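Local coordinates for putative phosphatase/phosphodiesterase MPN_349 (Mycoplasma pneumoniae M129, PDB 1T71), which is a putative metal-dependent phosphatase or phosphodiesterase of the YmdB-like family that binds iron and may hydrolyse 2',3'-cyclic nucleotides, at residues Lys117-Val128 against Asp149-Glu160. Numbering follows the deposited sequence.
Sequences KIRITNLLGTSV and DCDLHIVDFHAE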
# COMPACT_ATOMS: atom_id res chain seq x y z
N LYS A 117 -20.55 -7.68 -1.79
CA LYS A 117 -20.34 -6.59 -0.85
C LYS A 117 -18.85 -6.67 -0.50
O LYS A 117 -18.41 -7.60 0.17
CB LYS A 117 -21.19 -6.82 0.41
CG LYS A 117 -21.65 -5.55 1.09
CD LYS A 117 -22.52 -5.87 2.30
CE LYS A 117 -23.23 -4.62 2.83
NZ LYS A 117 -22.28 -3.54 3.22
N ILE A 118 -18.09 -5.69 -0.98
CA ILE A 118 -16.65 -5.67 -0.75
C ILE A 118 -16.19 -4.65 0.28
O ILE A 118 -16.60 -3.49 0.24
CB ILE A 118 -15.91 -5.41 -2.07
CG1 ILE A 118 -16.34 -6.44 -3.12
CG2 ILE A 118 -14.40 -5.47 -1.85
CD1 ILE A 118 -15.74 -6.22 -4.50
N ARG A 119 -15.33 -5.09 1.19
CA ARG A 119 -14.82 -4.21 2.23
C ARG A 119 -13.31 -4.01 2.09
O ARG A 119 -12.57 -4.95 1.79
CB ARG A 119 -15.13 -4.81 3.59
CG ARG A 119 -15.13 -3.81 4.72
CD ARG A 119 -15.59 -4.44 6.03
NE ARG A 119 -15.87 -3.42 7.02
CZ ARG A 119 -17.06 -2.85 7.22
NH1 ARG A 119 -18.10 -3.23 6.49
NH2 ARG A 119 -17.19 -1.90 8.13
N ILE A 120 -12.86 -2.77 2.27
CA ILE A 120 -11.43 -2.46 2.20
C ILE A 120 -11.05 -1.81 3.52
O ILE A 120 -11.63 -0.79 3.90
CB ILE A 120 -11.08 -1.49 1.05
CG1 ILE A 120 -11.40 -2.13 -0.31
CG2 ILE A 120 -9.59 -1.14 1.10
CD1 ILE A 120 -11.11 -1.21 -1.50
N THR A 121 -10.09 -2.41 4.21
CA THR A 121 -9.63 -1.92 5.50
C THR A 121 -8.12 -1.68 5.50
O THR A 121 -7.35 -2.46 4.93
CB THR A 121 -9.99 -2.93 6.61
OG1 THR A 121 -11.40 -3.14 6.62
CG2 THR A 121 -9.55 -2.41 7.98
N ASN A 122 -7.72 -0.60 6.16
CA ASN A 122 -6.32 -0.19 6.27
C ASN A 122 -5.99 -0.10 7.76
O ASN A 122 -6.75 0.46 8.54
CB ASN A 122 -6.14 1.18 5.57
CG ASN A 122 -4.70 1.70 5.61
OD1 ASN A 122 -3.73 0.93 5.54
ND2 ASN A 122 -4.57 3.03 5.68
N LEU A 123 -4.86 -0.68 8.16
CA LEU A 123 -4.46 -0.66 9.57
C LEU A 123 -2.97 -0.38 9.72
O LEU A 123 -2.19 -0.63 8.80
CB LEU A 123 -4.78 -2.01 10.22
CG LEU A 123 -6.25 -2.42 10.35
CD1 LEU A 123 -6.36 -3.94 10.32
CD2 LEU A 123 -6.83 -1.85 11.64
N LEU A 124 -2.59 0.13 10.89
CA LEU A 124 -1.19 0.43 11.20
C LEU A 124 -0.64 -0.60 12.18
O LEU A 124 -1.23 -0.88 13.22
CB LEU A 124 -1.06 1.83 11.81
CG LEU A 124 -0.84 3.01 10.85
CD1 LEU A 124 -1.14 4.32 11.56
CD2 LEU A 124 0.60 3.00 10.36
N GLY A 125 0.51 -1.18 11.83
CA GLY A 125 1.11 -2.17 12.70
C GLY A 125 1.62 -1.52 13.97
O GLY A 125 2.01 -0.35 13.97
N THR A 126 1.63 -2.28 15.05
CA THR A 126 2.10 -1.75 16.32
C THR A 126 3.62 -1.57 16.28
O THR A 126 4.18 -0.84 17.09
CB THR A 126 1.71 -2.69 17.47
OG1 THR A 126 1.84 -2.01 18.71
CG2 THR A 126 2.60 -3.93 17.47
N SER A 127 4.26 -2.24 15.32
CA SER A 127 5.71 -2.17 15.16
C SER A 127 6.20 -0.93 14.40
O SER A 127 7.40 -0.75 14.19
CB SER A 127 6.22 -3.43 14.43
OG SER A 127 5.70 -3.51 13.11
N VAL A 128 5.27 -0.08 13.98
CA VAL A 128 5.64 1.14 13.26
C VAL A 128 5.76 2.29 14.26
O VAL A 128 4.83 2.56 15.02
CB VAL A 128 4.58 1.53 12.20
CG1 VAL A 128 5.02 2.82 11.49
CG2 VAL A 128 4.40 0.42 11.20
N ASP A 149 -20.28 -8.06 8.01
CA ASP A 149 -20.99 -7.45 6.89
C ASP A 149 -20.17 -7.30 5.62
O ASP A 149 -19.77 -6.19 5.25
CB ASP A 149 -21.54 -6.07 7.27
CG ASP A 149 -22.35 -5.45 6.15
OD1 ASP A 149 -23.42 -6.00 5.82
OD2 ASP A 149 -21.91 -4.41 5.60
N CYS A 150 -19.92 -8.42 4.95
CA CYS A 150 -19.17 -8.40 3.70
C CYS A 150 -18.83 -9.80 3.20
O CYS A 150 -18.62 -10.72 3.99
CB CYS A 150 -17.88 -7.57 3.84
SG CYS A 150 -16.81 -8.05 5.23
N ASP A 151 -18.79 -9.94 1.88
CA ASP A 151 -18.46 -11.21 1.25
C ASP A 151 -16.95 -11.25 1.08
O ASP A 151 -16.32 -12.28 1.32
CB ASP A 151 -19.15 -11.30 -0.12
CG ASP A 151 -20.65 -11.12 -0.02
OD1 ASP A 151 -21.30 -11.92 0.69
OD2 ASP A 151 -21.18 -10.19 -0.67
N LEU A 152 -16.39 -10.13 0.65
CA LEU A 152 -14.95 -10.01 0.46
C LEU A 152 -14.41 -8.93 1.40
O LEU A 152 -15.05 -7.90 1.61
CB LEU A 152 -14.63 -9.66 -0.99
CG LEU A 152 -15.24 -10.57 -2.07
CD1 LEU A 152 -14.56 -10.29 -3.40
CD2 LEU A 152 -15.06 -12.03 -1.68
N HIS A 153 -13.24 -9.18 1.96
CA HIS A 153 -12.62 -8.24 2.87
C HIS A 153 -11.15 -8.14 2.51
O HIS A 153 -10.40 -9.11 2.68
CB HIS A 153 -12.77 -8.73 4.31
CG HIS A 153 -12.63 -7.65 5.34
ND1 HIS A 153 -12.00 -6.45 5.09
CD2 HIS A 153 -13.01 -7.61 6.64
CE1 HIS A 153 -12.01 -5.71 6.18
NE2 HIS A 153 -12.61 -6.39 7.14
N ILE A 154 -10.74 -6.99 1.99
CA ILE A 154 -9.36 -6.74 1.57
C ILE A 154 -8.66 -5.90 2.63
O ILE A 154 -9.11 -4.81 2.97
CB ILE A 154 -9.33 -6.01 0.21
CG1 ILE A 154 -9.92 -6.92 -0.87
CG2 ILE A 154 -7.91 -5.60 -0.15
CD1 ILE A 154 -10.10 -6.25 -2.22
N VAL A 155 -7.55 -6.42 3.16
CA VAL A 155 -6.82 -5.70 4.20
C VAL A 155 -5.39 -5.30 3.85
O VAL A 155 -4.58 -6.12 3.42
CB VAL A 155 -6.75 -6.54 5.50
CG1 VAL A 155 -5.97 -5.78 6.57
CG2 VAL A 155 -8.15 -6.87 5.99
N ASP A 156 -5.09 -4.02 4.04
CA ASP A 156 -3.75 -3.50 3.80
C ASP A 156 -3.17 -3.24 5.19
O ASP A 156 -3.56 -2.27 5.86
CB ASP A 156 -3.79 -2.19 2.99
CG ASP A 156 -2.43 -1.51 2.88
OD1 ASP A 156 -2.28 -0.53 2.11
OD2 ASP A 156 -1.49 -1.96 3.57
N PHE A 157 -2.27 -4.11 5.64
CA PHE A 157 -1.66 -3.99 6.96
C PHE A 157 -0.32 -3.28 6.81
O PHE A 157 0.66 -3.86 6.35
CB PHE A 157 -1.44 -5.38 7.58
CG PHE A 157 -1.07 -5.36 9.04
CD1 PHE A 157 -0.21 -6.32 9.56
CD2 PHE A 157 -1.58 -4.38 9.90
CE1 PHE A 157 0.15 -6.31 10.92
CE2 PHE A 157 -1.23 -4.36 11.25
CZ PHE A 157 -0.37 -5.33 11.76
N HIS A 158 -0.30 -2.00 7.18
CA HIS A 158 0.89 -1.18 7.07
C HIS A 158 1.75 -1.38 8.31
O HIS A 158 1.56 -0.69 9.32
CB HIS A 158 0.48 0.29 6.92
CG HIS A 158 1.45 1.11 6.13
ND1 HIS A 158 2.24 2.08 6.70
CD2 HIS A 158 1.78 1.08 4.81
CE1 HIS A 158 3.01 2.62 5.77
NE2 HIS A 158 2.75 2.03 4.62
N ALA A 159 2.69 -2.31 8.24
CA ALA A 159 3.54 -2.63 9.39
C ALA A 159 5.01 -2.77 9.02
O ALA A 159 5.36 -2.99 7.86
CB ALA A 159 3.05 -3.90 10.07
N GLU A 160 5.87 -2.66 10.03
CA GLU A 160 7.31 -2.72 9.83
C GLU A 160 7.95 -4.10 9.94
O GLU A 160 8.78 -4.48 9.12
CB GLU A 160 7.99 -1.78 10.83
CG GLU A 160 9.12 -0.95 10.26
CD GLU A 160 10.35 -1.77 9.98
OE1 GLU A 160 11.25 -1.27 9.28
OE2 GLU A 160 10.43 -2.91 10.48
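Ile-118 to Leu-124 run beside Leu-152 to His-158 as parallel strands, paired residue by residue. Arg-119, Thr-121 and Leu-123 each donate their N-H to the second strand and accept a bond from it; Ile-154 N to Arg-119 O measures 2.7 Å. Gly-125 N extends the pattern beyond the strand to His-158 O, 2.8 Å away, but from above the carbonyl plane.

At the N-terminal end, Lys-117 is gripped by backbone and side chain. Its O accepts from both Asp-151 N and Leu-152 N, while its own N reaches the anti lone pair of Asp-151 OD2 at 2.8 Å. Lys-117 NZ makes a salt bridge of 2.6 Å with Asp-149 OD2 on the syn side; Asp-149 itself is poorly ordered.

On the face carrying Arg-119, His-153 and Phe-157, the extended arginine chain lies alongside His-153, and its CD sits over the imidazole in a CH-pi contact, 3.9 Å from the ring centroid. Leu-123 CB touches Phe-157 CD2 (4.0 Å). CG of Phe-157 is anti to its N (chi1 -168°), which swings the ring across to Gly-125, whose CA lies 3.5 Å from CE2.

The other face is greasy at first, with Ile-118, Ile-120, Leu-152 and Ile-154, then turns polar. Buried Asp-156 is held by Thr-68, Asn-41 and Thr-182. His-158 binds one of the two irons with Glu-43, Asn-71 and His-183, and His-158 NE2 is hydrogen-bonded to Asp-12.

Strand 108-112 flanks the pair antiparallel beside 117-124, and strand 178-182 continues parallel beyond 152-158. Helix 137-145, the crossover of this beta-alpha-beta unit, packs on Arg-119, Thr-121 and His-153, while helix 162-172 brings Phe-168 to stack on Phe-157.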